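CyaB (Pseudomonas aeruginosa, PDB 3R5G) probably converts ATP to cyclic AMP as a membrane-bound adenylyl cyclase, of which this chain is the catalytic domain. Local coordinates at residues K9-F14 with I114-C119; M63-D68 with Y132-R137; K76-A81 with S162-V167; I156-Y161 with Q186-V191. One frame throughout, in Å; residues are numbered along the deposited sequence.

Contact 1. Residues K9-F14 with I114-C119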
loop_
_atom_site.group_PDB
_atom_site.type_symbol
_atom_site.label_atom_id
_atom_site.label_comp_id
_atom_site.label_asym_id
_atom_site.label_seq_id
_atom_site.Cartn_x
_atom_site.Cartn_y
_atom_site.Cartn_z
ATOM N N LYS A 9 -18.122 -0.792 -11.959
ATOM C CA LYS A 9 -18.574 -0.520 -10.526
ATOM C C LYS A 9 -18.082 -1.742 -9.739
ATOM O O LYS A 9 -18.462 -2.879 -10.033
ATOM C CB LYS A 9 -20.065 -0.433 -10.481
ATOM C CG LYS A 9 -20.469 -0.050 -8.983
ATOM C CD LYS A 9 -21.904 0.319 -8.968
ATOM C CE LYS A 9 -22.142 1.763 -9.293
ATOM N NZ LYS A 9 -23.608 2.009 -8.989
ATOM N N LEU A 10 -17.230 -1.512 -8.750
ATOM C CA LEU A 10 -16.693 -2.536 -7.886
ATOM C C LEU A 10 -16.979 -2.176 -6.434
ATOM O O LEU A 10 -17.124 -1.022 -6.117
ATOM C CB LEU A 10 -15.208 -2.652 -8.051
ATOM C CG LEU A 10 -14.633 -2.808 -9.460
ATOM C CD1 LEU A 10 -13.126 -2.923 -9.359
ATOM C CD2 LEU A 10 -15.156 -4.048 -10.057
ATOM N N THR A 11 -17.014 -3.211 -5.581
ATOM C CA THR A 11 -16.838 -2.993 -4.115
ATOM C C THR A 11 -15.421 -3.418 -3.822
ATOM O O THR A 11 -14.974 -4.547 -4.138
ATOM C CB THR A 11 -17.930 -3.697 -3.321
ATOM O OG1 THR A 11 -19.194 -3.113 -3.607
ATOM C CG2 THR A 11 -17.673 -3.480 -1.760
ATOM N N VAL A 12 -14.712 -2.544 -3.140
ATOM C CA VAL A 12 -13.289 -2.696 -2.841
ATOM C C VAL A 12 -13.037 -2.761 -1.342
ATOM O O VAL A 12 -13.646 -1.962 -0.601
ATOM C CB VAL A 12 -12.412 -1.503 -3.411
ATOM C CG1 VAL A 12 -10.967 -1.653 -3.066
ATOM C CG2 VAL A 12 -12.702 -1.333 -4.929
ATOM N N PHE A 13 -12.275 -3.753 -0.881
ATOM C CA PHE A 13 -12.081 -4.068 0.532
ATOM C C PHE A 13 -10.588 -3.999 0.813
ATOM O O PHE A 13 -9.756 -4.556 0.050
ATOM C CB PHE A 13 -12.571 -5.544 0.701
ATOM C CG PHE A 13 -12.164 -6.136 1.982
ATOM C CD1 PHE A 13 -13.105 -6.165 3.048
ATOM C CD2 PHE A 13 -10.866 -6.673 2.193
ATOM C CE1 PHE A 13 -12.754 -6.769 4.258
ATOM C CE2 PHE A 13 -10.507 -7.277 3.478
ATOM C CZ PHE A 13 -11.451 -7.319 4.508
ATOM N N PHE A 14 -10.239 -3.294 1.909
ATOM C CA PHE A 14 -8.931 -3.349 2.455
ATOM C C PHE A 14 -8.953 -3.725 3.891
ATOM O O PHE A 14 -9.850 -3.271 4.624
ATOM C CB PHE A 14 -8.198 -1.954 2.397
ATOM C CG PHE A 14 -7.723 -1.549 1.013
ATOM C CD1 PHE A 14 -8.560 -0.968 0.139
ATOM C CD2 PHE A 14 -6.406 -1.852 0.599
ATOM C CE1 PHE A 14 -8.109 -0.522 -1.113
ATOM C CE2 PHE A 14 -5.995 -1.534 -0.708
ATOM C CZ PHE A 14 -6.835 -0.791 -1.530
ATOM N N ILE A 114 -14.304 -0.394 3.352
ATOM C CA ILE A 114 -14.981 -0.931 2.148
ATOM C C ILE A 114 -15.626 0.239 1.485
ATOM O O ILE A 114 -16.336 1.022 2.167
ATOM C CB ILE A 114 -15.976 -2.036 2.540
ATOM C CG1 ILE A 114 -15.234 -3.111 3.300
ATOM C CG2 ILE A 114 -16.652 -2.553 1.276
ATOM C CD1 ILE A 114 -16.215 -4.233 3.843
ATOM N N ASN A 115 -15.508 0.344 0.158
ATOM C CA ASN A 115 -16.198 1.371 -0.570
ATOM C C ASN A 115 -16.667 0.785 -1.860
ATOM O O ASN A 115 -16.044 -0.159 -2.384
ATOM C CB ASN A 115 -15.204 2.532 -0.840
ATOM C CG ASN A 115 -15.796 3.638 -1.718
ATOM O OD1 ASN A 115 -16.909 4.127 -1.445
ATOM N ND2 ASN A 115 -15.107 3.973 -2.799
ATOM N N THR A 116 -17.666 1.327 -2.485
ATOM C CA THR A 116 -18.210 0.886 -3.770
ATOM C C THR A 116 -18.245 2.082 -4.709
ATOM O O THR A 116 -18.593 3.171 -4.328
ATOM C CB THR A 116 -19.629 0.447 -3.565
ATOM O OG1 THR A 116 -19.694 -0.601 -2.589
ATOM C CG2 THR A 116 -20.355 -0.013 -4.915
ATOM N N GLY A 117 -17.784 1.885 -5.926
ATOM C CA GLY A 117 -17.844 2.957 -6.963
ATOM C C GLY A 117 -17.082 2.498 -8.190
ATOM O O GLY A 117 -16.572 1.361 -8.264
ATOM N N TYR A 118 -17.113 3.376 -9.224
ATOM C CA TYR A 118 -16.439 3.014 -10.473
ATOM C C TYR A 118 -14.985 3.083 -10.376
ATOM O O TYR A 118 -14.398 4.059 -9.905
ATOM C CB TYR A 118 -16.973 3.986 -11.595
ATOM C CG TYR A 118 -18.382 3.578 -11.995
ATOM C CD1 TYR A 118 -18.626 2.568 -12.987
ATOM C CD2 TYR A 118 -19.495 4.166 -11.438
ATOM C CE1 TYR A 118 -19.938 2.147 -13.326
ATOM C CE2 TYR A 118 -20.766 3.778 -11.826
ATOM C CZ TYR A 118 -20.975 2.768 -12.745
ATOM O OH TYR A 118 -22.290 2.396 -13.094
ATOM N N CYS A 119 -14.327 2.009 -10.831
ATOM C CA CYS A 119 -12.883 1.844 -10.772
ATOM C C CYS A 119 -12.339 1.437 -12.127
ATOM O O CYS A 119 -13.085 0.941 -12.906
ATOM C CB CYS A 119 -12.504 0.696 -9.798
ATOM S SG CYS A 119 -13.007 1.003 -8.077
#
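One face of the Tyr118 ring receives the side chain of Lys9: CB of Lys9 sits 4.1 Å from the centroid of the Tyr118 ring, a CH-pi contact offset toward the rim. The lysine chain then bends at chi3 (-86°), so that Lys9 CE comes within 3.5 Å of Tyr118 CE2. At the far end of the pairing CD1 of the Phe13 ring meets Ile114 CG1 obliquely. Between the two rings the strands run antiparallel, at 170°. Leu10 with Gly117 and Val12 with Asn115 each exchange two backbone hydrogen bonds, and Val12 N points almost straight down the carbonyl of Asn115 (N to O 2.8 Å). Thr11 and Thr116 both hold OG1 beside the backbone N, which brings the two hydroxyls together in a hydrogen bond, OG1 of Thr11 2.8 Å from OG1 of Thr116, with either able to donate; the latter also bonds to Thr160. Beside them Thr11 CG2 presses on Ile114 CG2 at a tight 3.3 Å. The other side of the sheet carries Leu10 and Val12, met by Cys119 once the chain has turned its corner at Gly117. Strand 6-18, paired with strands 61-66 and 109-116, is a central strand of the ferredoxin-like core of class III cyclase domains.

Contact 2. Residues M63-D68 with Y132-R137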
loop_
_atom_site.group_PDB
_atom_site.type_symbol
_atom_site.label_atom_id
_atom_site.label_comp_id
_atom_site.label_asym_id
_atom_site.label_seq_id
_atom_site.Cartn_x
_atom_site.Cartn_y
_atom_site.Cartn_z
ATOM N N MET A 63 -6.096 -6.762 0.103
ATOM C CA MET A 63 -6.936 -6.015 -0.794
ATOM C C MET A 63 -7.743 -7.026 -1.608
ATOM O O MET A 63 -7.130 -7.956 -2.182
ATOM C CB MET A 63 -6.004 -5.244 -1.701
ATOM C CG MET A 63 -6.677 -4.415 -2.637
ATOM S SD MET A 63 -5.452 -3.620 -3.802
ATOM C CE MET A 63 -6.654 -2.990 -4.943
ATOM N N VAL A 64 -9.052 -6.912 -1.615
ATOM C CA VAL A 64 -9.975 -7.813 -2.327
ATOM C C VAL A 64 -10.962 -6.954 -3.046
ATOM O O VAL A 64 -11.344 -5.877 -2.507
ATOM C CB VAL A 64 -10.685 -8.759 -1.359
ATOM C CG1 VAL A 64 -11.695 -9.701 -2.101
ATOM C CG2 VAL A 64 -9.642 -9.505 -0.462
ATOM N N PHE A 65 -11.371 -7.308 -4.266
ATOM C CA PHE A 65 -12.448 -6.580 -4.867
ATOM C C PHE A 65 -13.537 -7.463 -5.417
ATOM O O PHE A 65 -13.266 -8.664 -5.715
ATOM C CB PHE A 65 -11.941 -5.548 -5.875
ATOM C CG PHE A 65 -11.126 -6.160 -7.009
ATOM C CD1 PHE A 65 -11.748 -6.581 -8.179
ATOM C CD2 PHE A 65 -9.779 -6.186 -6.908
ATOM C CE1 PHE A 65 -10.916 -7.050 -9.298
ATOM C CE2 PHE A 65 -8.923 -6.653 -7.988
ATOM C CZ PHE A 65 -9.534 -7.120 -9.164
ATOM N N PHE A 66 -14.710 -6.902 -5.557
ATOM C CA PHE A 66 -15.879 -7.634 -6.077
ATOM C C PHE A 66 -16.489 -6.859 -7.223
ATOM O O PHE A 66 -16.601 -5.634 -7.191
ATOM C CB PHE A 66 -16.936 -7.787 -4.969
ATOM C CG PHE A 66 -16.532 -8.698 -3.878
ATOM C CD1 PHE A 66 -17.106 -9.989 -3.743
ATOM C CD2 PHE A 66 -15.595 -8.277 -2.899
ATOM C CE1 PHE A 66 -16.662 -10.792 -2.610
ATOM C CE2 PHE A 66 -15.161 -9.082 -1.849
ATOM C CZ PHE A 66 -15.679 -10.306 -1.696
ATOM N N GLY A 67 -16.871 -7.553 -8.262
ATOM C CA GLY A 67 -17.527 -6.958 -9.440
ATOM C C GLY A 67 -16.684 -7.234 -10.705
ATOM O O GLY A 67 -17.145 -6.859 -11.794
ATOM N N ASP A 68 -15.510 -7.781 -10.551
ATOM C CA ASP A 68 -14.672 -8.113 -11.710
ATOM C C ASP A 68 -13.767 -9.228 -11.196
ATOM O O ASP A 68 -13.299 -9.149 -10.068
ATOM C CB ASP A 68 -13.850 -6.894 -12.198
ATOM C CG ASP A 68 -12.852 -7.318 -13.274
ATOM O OD1 ASP A 68 -13.223 -7.131 -14.422
ATOM O OD2 ASP A 68 -11.746 -7.770 -12.984
ATOM N N TYR A 132 -2.790 -7.908 -12.843
ATOM C CA TYR A 132 -4.183 -7.537 -13.079
ATOM C C TYR A 132 -4.714 -6.931 -11.791
ATOM O O TYR A 132 -4.636 -7.585 -10.738
ATOM C CB TYR A 132 -4.950 -8.871 -13.286
ATOM C CG TYR A 132 -6.295 -8.639 -13.707
ATOM C CD1 TYR A 132 -6.600 -8.326 -15.049
ATOM C CD2 TYR A 132 -7.330 -8.638 -12.774
ATOM C CE1 TYR A 132 -7.881 -8.096 -15.455
ATOM C CE2 TYR A 132 -8.607 -8.442 -13.157
ATOM C CZ TYR A 132 -8.925 -8.144 -14.481
ATOM O OH TYR A 132 -10.169 -7.925 -14.964
ATOM N N THR A 133 -5.134 -5.662 -11.830
ATOM C CA THR A 133 -5.414 -4.932 -10.550
ATOM C C THR A 133 -6.286 -3.735 -10.867
ATOM O O THR A 133 -6.801 -3.605 -11.972
ATOM C CB THR A 133 -4.117 -4.598 -9.834
ATOM O OG1 THR A 133 -4.345 -3.930 -8.556
ATOM C CG2 THR A 133 -3.224 -3.742 -10.749
ATOM N N ILE A 134 -6.553 -2.853 -9.884
ATOM C CA ILE A 134 -7.513 -1.764 -10.045
ATOM C C ILE A 134 -6.885 -0.510 -9.485
ATOM O O ILE A 134 -6.004 -0.561 -8.567
ATOM C CB ILE A 134 -8.842 -2.085 -9.239
ATOM C CG1 ILE A 134 -8.530 -2.441 -7.755
ATOM C CG2 ILE A 134 -9.508 -3.356 -9.899
ATOM C CD1 ILE A 134 -9.889 -2.551 -6.849
ATOM N N ILE A 135 -7.341 0.591 -10.064
ATOM C CA ILE A 135 -6.909 1.925 -9.619
ATOM C C ILE A 135 -8.080 2.913 -9.686
ATOM O O ILE A 135 -9.085 2.706 -10.398
ATOM C CB ILE A 135 -5.735 2.402 -10.505
ATOM C CG1 ILE A 135 -6.189 2.587 -11.958
ATOM C CG2 ILE A 135 -4.536 1.537 -10.414
ATOM C CD1 ILE A 135 -5.026 3.154 -12.948
ATOM N N GLY A 136 -7.961 4.060 -8.989
ATOM C CA GLY A 136 -8.951 5.090 -9.090
ATOM C C GLY A 136 -9.237 5.681 -7.722
ATOM O O GLY A 136 -8.818 5.108 -6.650
ATOM N N ARG A 137 -9.843 6.855 -7.724
ATOM C CA ARG A 137 -10.280 7.503 -6.472
ATOM C C ARG A 137 -11.078 6.607 -5.531
ATOM O O ARG A 137 -10.944 6.719 -4.314
ATOM C CB ARG A 137 -11.043 8.783 -6.825
ATOM C CG ARG A 137 -11.500 9.655 -5.728
ATOM C CD ARG A 137 -12.120 10.960 -6.391
ATOM N NE ARG A 137 -13.456 10.793 -6.982
ATOM C CZ ARG A 137 -14.461 11.681 -6.837
ATOM N NH1 ARG A 137 -14.301 12.787 -6.095
ATOM N NH2 ARG A 137 -15.651 11.464 -7.412
#
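Phe65 and Ile134 both adopt the crowded first torsion, with CG and CG1 respectively lying between the backbone N and the carbonyl carbon (chi1 59° and 53°), and from these positions the two side chains reach toward each other, tip to tip. The motif is orthogonal beta packing: strand 129-135, the second arm of the hairpin after strand 118-124, crosses strand 61-66 at 84° as the sheet curls over itself. Ile134 CG2 settles over the centre of the Phe65 ring, 3.8 Å from its centroid, while Ile134 CD1 lies 3.6 Å from Phe65 CD2. Met63, extended beyond CG, slides past the isoleucine in the opposite direction and brings its CE to 3.4 Å from Ile134 CG1, closer than usual for two carbons. Tyr132 CE2 approaches the edge of the Phe65 ring. Beyond the strand, the helix N-cap at Gly136 leads to Arg137, whose backbone N bonds to Glu25 of the second subunit. Asp68 is buried, and a salt bridge from Lys8 to its OD1 would favour the charged carboxylate. Its other oxygen, OD2, accepts from Tyr132 OH at a short 2.5 Å on the syn lone pair, with carboxylate and phenol ring nearly coplanar.

Contact 3. Residues K76-A81 with S162-V167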
loop_
_atom_site.group_PDB
_atom_site.type_symbol
_atom_site.label_atom_id
_atom_site.label_comp_id
_atom_site.label_asym_id
_atom_site.label_seq_id
_atom_site.Cartn_x
_atom_site.Cartn_y
_atom_site.Cartn_z
ATOM N N LYS A 76 -25.477 -7.411 -4.739
ATOM C CA LYS A 76 -24.881 -8.651 -4.240
ATOM C C LYS A 76 -23.373 -8.612 -4.148
ATOM O O LYS A 76 -22.817 -9.203 -3.238
ATOM C CB LYS A 76 -25.294 -9.913 -5.087
ATOM C CG LYS A 76 -26.726 -10.276 -4.839
ATOM C CD LYS A 76 -27.021 -11.601 -5.702
ATOM C CE LYS A 76 -28.484 -11.882 -5.853
ATOM N NZ LYS A 76 -29.271 -11.841 -4.576
ATOM N N ASP A 77 -22.716 -7.838 -4.991
ATOM C CA ASP A 77 -21.260 -7.724 -4.889
ATOM C C ASP A 77 -20.903 -7.019 -3.550
ATOM O O ASP A 77 -19.968 -7.417 -2.877
ATOM C CB ASP A 77 -20.614 -6.950 -6.082
ATOM C CG ASP A 77 -20.695 -7.667 -7.423
ATOM O OD1 ASP A 77 -20.897 -8.884 -7.473
ATOM O OD2 ASP A 77 -20.527 -6.991 -8.426
ATOM N N ALA A 78 -21.645 -5.983 -3.259
ATOM C CA ALA A 78 -21.410 -5.240 -1.985
ATOM C C ALA A 78 -21.789 -6.079 -0.786
ATOM O O ALA A 78 -21.010 -6.090 0.206
ATOM C CB ALA A 78 -22.226 -3.944 -1.996
ATOM N N VAL A 79 -22.949 -6.750 -0.820
ATOM C CA VAL A 79 -23.292 -7.637 0.286
ATOM C C VAL A 79 -22.184 -8.704 0.460
ATOM O O VAL A 79 -21.814 -9.054 1.589
ATOM C CB VAL A 79 -24.626 -8.292 0.054
ATOM C CG1 VAL A 79 -24.932 -9.398 1.066
ATOM C CG2 VAL A 79 -25.683 -7.171 0.167
ATOM N N ALA A 80 -21.690 -9.289 -0.669
ATOM C CA ALA A 80 -20.660 -10.291 -0.530
ATOM C C ALA A 80 -19.352 -9.775 0.132
ATOM O O ALA A 80 -18.768 -10.421 1.058
ATOM C CB ALA A 80 -20.344 -10.894 -1.938
ATOM N N ALA A 81 -18.956 -8.523 -0.268
ATOM C CA ALA A 81 -17.719 -7.982 0.264
ATOM C C ALA A 81 -17.933 -7.755 1.783
ATOM O O ALA A 81 -17.042 -8.012 2.536
ATOM C CB ALA A 81 -17.441 -6.615 -0.384
ATOM N N SER A 162 -25.729 2.152 1.074
ATOM C CA SER A 162 -26.974 2.224 0.233
ATOM C C SER A 162 -27.370 0.895 -0.401
ATOM O O SER A 162 -28.548 0.609 -0.546
ATOM C CB SER A 162 -26.847 3.267 -0.881
ATOM O OG SER A 162 -26.770 4.499 -0.170
ATOM N N LEU A 163 -26.358 0.120 -0.781
ATOM C CA LEU A 163 -26.522 -1.162 -1.361
ATOM C C LEU A 163 -26.844 -2.282 -0.404
ATOM O O LEU A 163 -27.586 -3.200 -0.764
ATOM C CB LEU A 163 -25.283 -1.546 -2.193
ATOM C CG LEU A 163 -25.116 -0.640 -3.416
ATOM C CD1 LEU A 163 -23.766 -0.839 -4.020
ATOM C CD2 LEU A 163 -26.226 -0.958 -4.468
ATOM N N ILE A 164 -26.346 -2.209 0.847
ATOM C CA ILE A 164 -26.411 -3.351 1.742
ATOM C C ILE A 164 -27.479 -3.126 2.864
ATOM O O ILE A 164 -27.740 -4.071 3.578
ATOM C CB ILE A 164 -25.112 -3.746 2.399
ATOM C CG1 ILE A 164 -24.692 -2.679 3.452
ATOM C CG2 ILE A 164 -23.978 -3.907 1.358
ATOM C CD1 ILE A 164 -23.419 -2.956 4.132
ATOM N N LYS A 165 -28.015 -1.888 2.944
ATOM C CA LYS A 165 -28.760 -1.537 4.203
ATOM C C LYS A 165 -29.950 -2.396 4.537
ATOM O O LYS A 165 -30.263 -2.471 5.713
ATOM C CB LYS A 165 -29.149 -0.056 4.231
ATOM C CG LYS A 165 -30.149 0.266 3.068
ATOM C CD LYS A 165 -30.433 1.753 2.915
ATOM C CE LYS A 165 -31.248 1.908 1.635
ATOM N NZ LYS A 165 -31.554 3.297 1.311
ATOM N N ASP A 166 -30.624 -3.015 3.576
ATOM C CA ASP A 166 -31.775 -3.851 3.912
ATOM C C ASP A 166 -31.393 -5.194 4.457
ATOM O O ASP A 166 -32.229 -5.842 5.034
ATOM C CB ASP A 166 -32.608 -4.033 2.642
ATOM C CG ASP A 166 -31.743 -4.341 1.379
ATOM O OD1 ASP A 166 -30.566 -3.802 1.104
ATOM O OD2 ASP A 166 -32.332 -5.080 0.527
ATOM N N VAL A 167 -30.136 -5.624 4.285
ATOM C CA VAL A 167 -29.727 -6.942 4.716
ATOM C C VAL A 167 -28.545 -6.986 5.718
ATOM O O VAL A 167 -28.334 -8.003 6.324
ATOM C CB VAL A 167 -29.545 -7.881 3.552
ATOM C CG1 VAL A 167 -30.713 -7.718 2.536
ATOM C CG2 VAL A 167 -28.322 -7.569 2.846
#
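Two helices of the cyclase catalytic domain meet here: helix 74-100, one of the long helices of the ferredoxin-like core, and the last turn of helix 158-164 with the loop that leaves it. The contact is wholly apolar and small. Ala78 points its CB at the other segment: Ala78 CB rests 3.9 Å from Leu163 CB, and Ala78 CB is 3.8 Å from Ile164 CG2. The closest CA pair is that of Val79 and Ile164. The same methyl of Ile164 continues over the helix backbone, lying above the peptide link between Ala78 and Val79, with CG2 of Ile164 3.7 Å from Val79 N. The isoleucine torsion explains this. With CG1 in the crowded position between backbone N and carbonyl carbon (chi1 70°), CG2 is left beside the backbone N and faces helix 74-100, whereas CD1 turns away to touch Ile156.

Val79 works from the flank. Its CG2 is shared by two partners, Ile164 CG2 at 3.9 Å and Val167 CG2 at 3.8 Å, the valines crossing at about a right angle. Val167 can reach it because the chain curls after the helix, its N donating to Ile164 O (2.9 Å). This end of the contact is the more exposed one, and a salt bridge from Asp166 to Lys75 runs alongside it.

Toward the interior, Ala78 and Ala81 lie against Thr11 of strand 6-18, and Asp77, Ala80 and Ala81 against Phe66 of strand 61-66, so helix 74-100 is wedged between the sheet and the end of helix 158-164.

Contact 4. Residues I156-Y161 with Q186-V191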
loop_
_atom_site.group_PDB
_atom_site.type_symbol
_atom_site.label_atom_id
_atom_site.label_comp_id
_atom_site.label_asym_id
_atom_site.label_seq_id
_atom_site.Cartn_x
_atom_site.Cartn_y
_atom_site.Cartn_z
ATOM N N ILE A 156 -17.586 1.498 6.213
ATOM C CA ILE A 156 -17.984 1.509 4.834
ATOM C C ILE A 156 -18.469 2.914 4.470
ATOM O O ILE A 156 -18.866 3.722 5.373
ATOM C CB ILE A 156 -19.161 0.508 4.626
ATOM C CG1 ILE A 156 -20.485 0.867 5.359
ATOM C CG2 ILE A 156 -18.683 -0.865 5.048
ATOM C CD1 ILE A 156 -21.701 0.021 4.955
ATOM N N SER A 157 -18.466 3.225 3.213
ATOM C CA SER A 157 -18.994 4.505 2.702
ATOM C C SER A 157 -20.477 4.421 2.512
ATOM O O SER A 157 -21.155 3.390 2.621
ATOM C CB SER A 157 -18.277 4.796 1.402
ATOM O OG SER A 157 -18.765 3.831 0.434
ATOM N N HIS A 158 -21.061 5.591 2.259
ATOM C CA HIS A 158 -22.474 5.670 1.996
ATOM C C HIS A 158 -22.949 4.927 0.759
ATOM O O HIS A 158 -24.005 4.338 0.795
ATOM C CB HIS A 158 -22.860 7.165 1.925
ATOM C CG HIS A 158 -24.329 7.361 1.747
ATOM N ND1 HIS A 158 -25.232 7.200 2.787
ATOM C CD2 HIS A 158 -25.068 7.595 0.636
ATOM C CE1 HIS A 158 -26.463 7.365 2.333
ATOM N NE2 HIS A 158 -26.393 7.627 1.033
ATOM N N GLU A 159 -22.143 4.952 -0.316
ATOM C CA GLU A 159 -22.495 4.167 -1.484
ATOM C C GLU A 159 -22.624 2.666 -1.096
ATOM O O GLU A 159 -23.559 2.026 -1.567
ATOM C CB GLU A 159 -21.417 4.364 -2.572
ATOM C CG GLU A 159 -21.907 3.818 -3.917
ATOM C CD GLU A 159 -23.005 4.730 -4.562
ATOM O OE1 GLU A 159 -23.137 5.918 -4.176
ATOM O OE2 GLU A 159 -23.748 4.216 -5.439
ATOM N N THR A 160 -21.679 2.146 -0.308
ATOM C CA THR A 160 -21.794 0.749 0.046
ATOM C C THR A 160 -23.010 0.553 0.919
ATOM O O THR A 160 -23.746 -0.412 0.823
ATOM C CB THR A 160 -20.509 0.315 0.746
ATOM O OG1 THR A 160 -19.377 0.530 -0.107
ATOM C CG2 THR A 160 -20.556 -1.166 1.132
ATOM N N TYR A 161 -23.150 1.385 1.958
ATOM C CA TYR A 161 -24.323 1.302 2.851
ATOM C C TYR A 161 -25.603 1.273 2.075
ATOM O O TYR A 161 -26.477 0.442 2.407
ATOM C CB TYR A 161 -24.283 2.537 3.827
ATOM C CG TYR A 161 -25.601 2.713 4.537
ATOM C CD1 TYR A 161 -25.921 1.889 5.581
ATOM C CD2 TYR A 161 -26.516 3.737 4.140
ATOM C CE1 TYR A 161 -27.189 2.012 6.213
ATOM C CE2 TYR A 161 -27.740 3.868 4.802
ATOM C CZ TYR A 161 -28.033 3.025 5.829
ATOM O OH TYR A 161 -29.258 3.080 6.440
ATOM N N GLN A 186 -19.404 10.433 4.291
ATOM C CA GLN A 186 -20.338 9.787 5.210
ATOM C C GLN A 186 -19.815 8.382 5.423
ATOM O O GLN A 186 -19.531 7.678 4.436
ATOM C CB GLN A 186 -21.730 9.791 4.674
ATOM C CG GLN A 186 -22.774 9.004 5.532
ATOM C CD GLN A 186 -22.917 9.562 6.904
ATOM O OE1 GLN A 186 -23.231 10.766 7.047
ATOM N NE2 GLN A 186 -22.680 8.743 7.946
ATOM N N ILE A 187 -19.728 7.967 6.661
ATOM C CA ILE A 187 -19.200 6.585 7.005
ATOM C C ILE A 187 -20.123 5.861 7.951
ATOM O O ILE A 187 -20.958 6.446 8.648
ATOM C CB ILE A 187 -17.805 6.565 7.517
ATOM C CG1 ILE A 187 -17.686 7.357 8.888
ATOM C CG2 ILE A 187 -16.839 7.088 6.348
ATOM C CD1 ILE A 187 -16.413 7.187 9.657
ATOM N N TYR A 188 -20.092 4.520 7.931
ATOM C CA TYR A 188 -20.885 3.677 8.834
ATOM C C TYR A 188 -20.108 2.506 9.337
ATOM O O TYR A 188 -19.127 2.111 8.638
ATOM C CB TYR A 188 -22.068 3.064 8.014
ATOM C CG TYR A 188 -23.009 4.060 7.357
ATOM C CD1 TYR A 188 -22.620 4.642 6.162
ATOM C CD2 TYR A 188 -24.216 4.444 7.978
ATOM C CE1 TYR A 188 -23.448 5.642 5.560
ATOM C CE2 TYR A 188 -25.028 5.425 7.399
ATOM C CZ TYR A 188 -24.622 5.968 6.182
ATOM O OH TYR A 188 -25.456 6.935 5.577
ATOM N N GLN A 189 -20.378 2.044 10.527
ATOM C CA GLN A 189 -19.799 0.828 11.102
ATOM C C GLN A 189 -20.753 -0.300 10.736
ATOM O O GLN A 189 -21.976 -0.153 10.763
ATOM C CB GLN A 189 -19.743 0.939 12.635
ATOM C CG GLN A 189 -18.795 1.941 13.131
ATOM C CD GLN A 189 -19.026 2.240 14.616
ATOM O OE1 GLN A 189 -20.171 2.363 15.065
ATOM N NE2 GLN A 189 -17.935 2.453 15.313
ATOM N N VAL A 190 -20.190 -1.493 10.412
ATOM C CA VAL A 190 -20.988 -2.669 10.177
ATOM C C VAL A 190 -21.039 -3.507 11.445
ATOM O O VAL A 190 -20.008 -3.729 12.119
ATOM C CB VAL A 190 -20.286 -3.494 9.017
ATOM C CG1 VAL A 190 -21.013 -4.829 8.902
ATOM C CG2 VAL A 190 -20.476 -2.811 7.741
ATOM N N VAL A 191 -22.265 -3.873 11.814
ATOM C CA VAL A 191 -22.531 -4.535 13.094
ATOM C C VAL A 191 -23.106 -5.933 12.778
ATOM O O VAL A 191 -23.983 -6.083 11.941
ATOM C CB VAL A 191 -23.564 -3.724 13.887
ATOM C CG1 VAL A 191 -24.012 -4.429 15.156
ATOM C CG2 VAL A 191 -22.953 -2.396 14.221
HETATM O O HOH W 1 -19.563 7.992 1.978
#
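The tight half of this contact is an aromatic cluster around Tyr188. Tyr161, its CG anti to the backbone N (chi1 166°), lays its ring flat on one face of Tyr188: the centroids of the two rings are 4.0 Å apart and their planes differ by 10°, a face-to-face stack, with Tyr161 CB also over the Tyr188 face. NE2 of Gln186 covers the opposite face toward the rim, steadied by bonds to Ile187 O and to Asp172. At the edge, His158 runs side by side with Tyr188, and its ND1 lies 2.8 Å from Tyr188 OH in a hydrogen bond whose donor may be either. Further along, Ile156 and Tyr188 exchange two backbone bonds, Ile156 N to Tyr188 O and Tyr188 N to Ile156 O, both 2.9 Å, while Ile156 CG2 packs on Val190 CG2.

Past this pair the strands part. His158 N to Gln186 O is a long (3.4 Å), bent and weak hydrogen bond, and a water supplements it, accepting from His158 N at 2.8 Å and donating to Gln186 O at 2.5 Å. The parting follows from the chain entering a helix: Ser157 is its N-cap, whose OG accepts a weak capping bond from Thr160 N, while its own hydroxyl bonds to Asn115 OD1 on the neighbouring strand. The arrangement is a strand-to-helix junction, where strand 154-157 leaves its antiparallel partner 185-190 and the first helical turn folds back over that strand through stacked tyrosines.

From the N terminus, contact 1 opens in strand 6-18 and closes about a hundred residues later at the corner between strands 109-116 and 118-124. Contact 2 opens within that span, at strand 61-66, and closes beyond it in strand 129-135; contact 3 likewise opens inside both, on helix 74-100, and closes at the end of helix 158-164. The first three contacts therefore all cross one another. Contact 4, the shortest loop, opens once contacts 1 and 2 have closed, yet crosses contact 3. Contacts 1 and 2 share the central sheet, contact 3 fastens its helical layer, and contact 4 adds strand 185-190, which in turn carries strand 170-176, with helix 158-164 common to contacts 3 and 4.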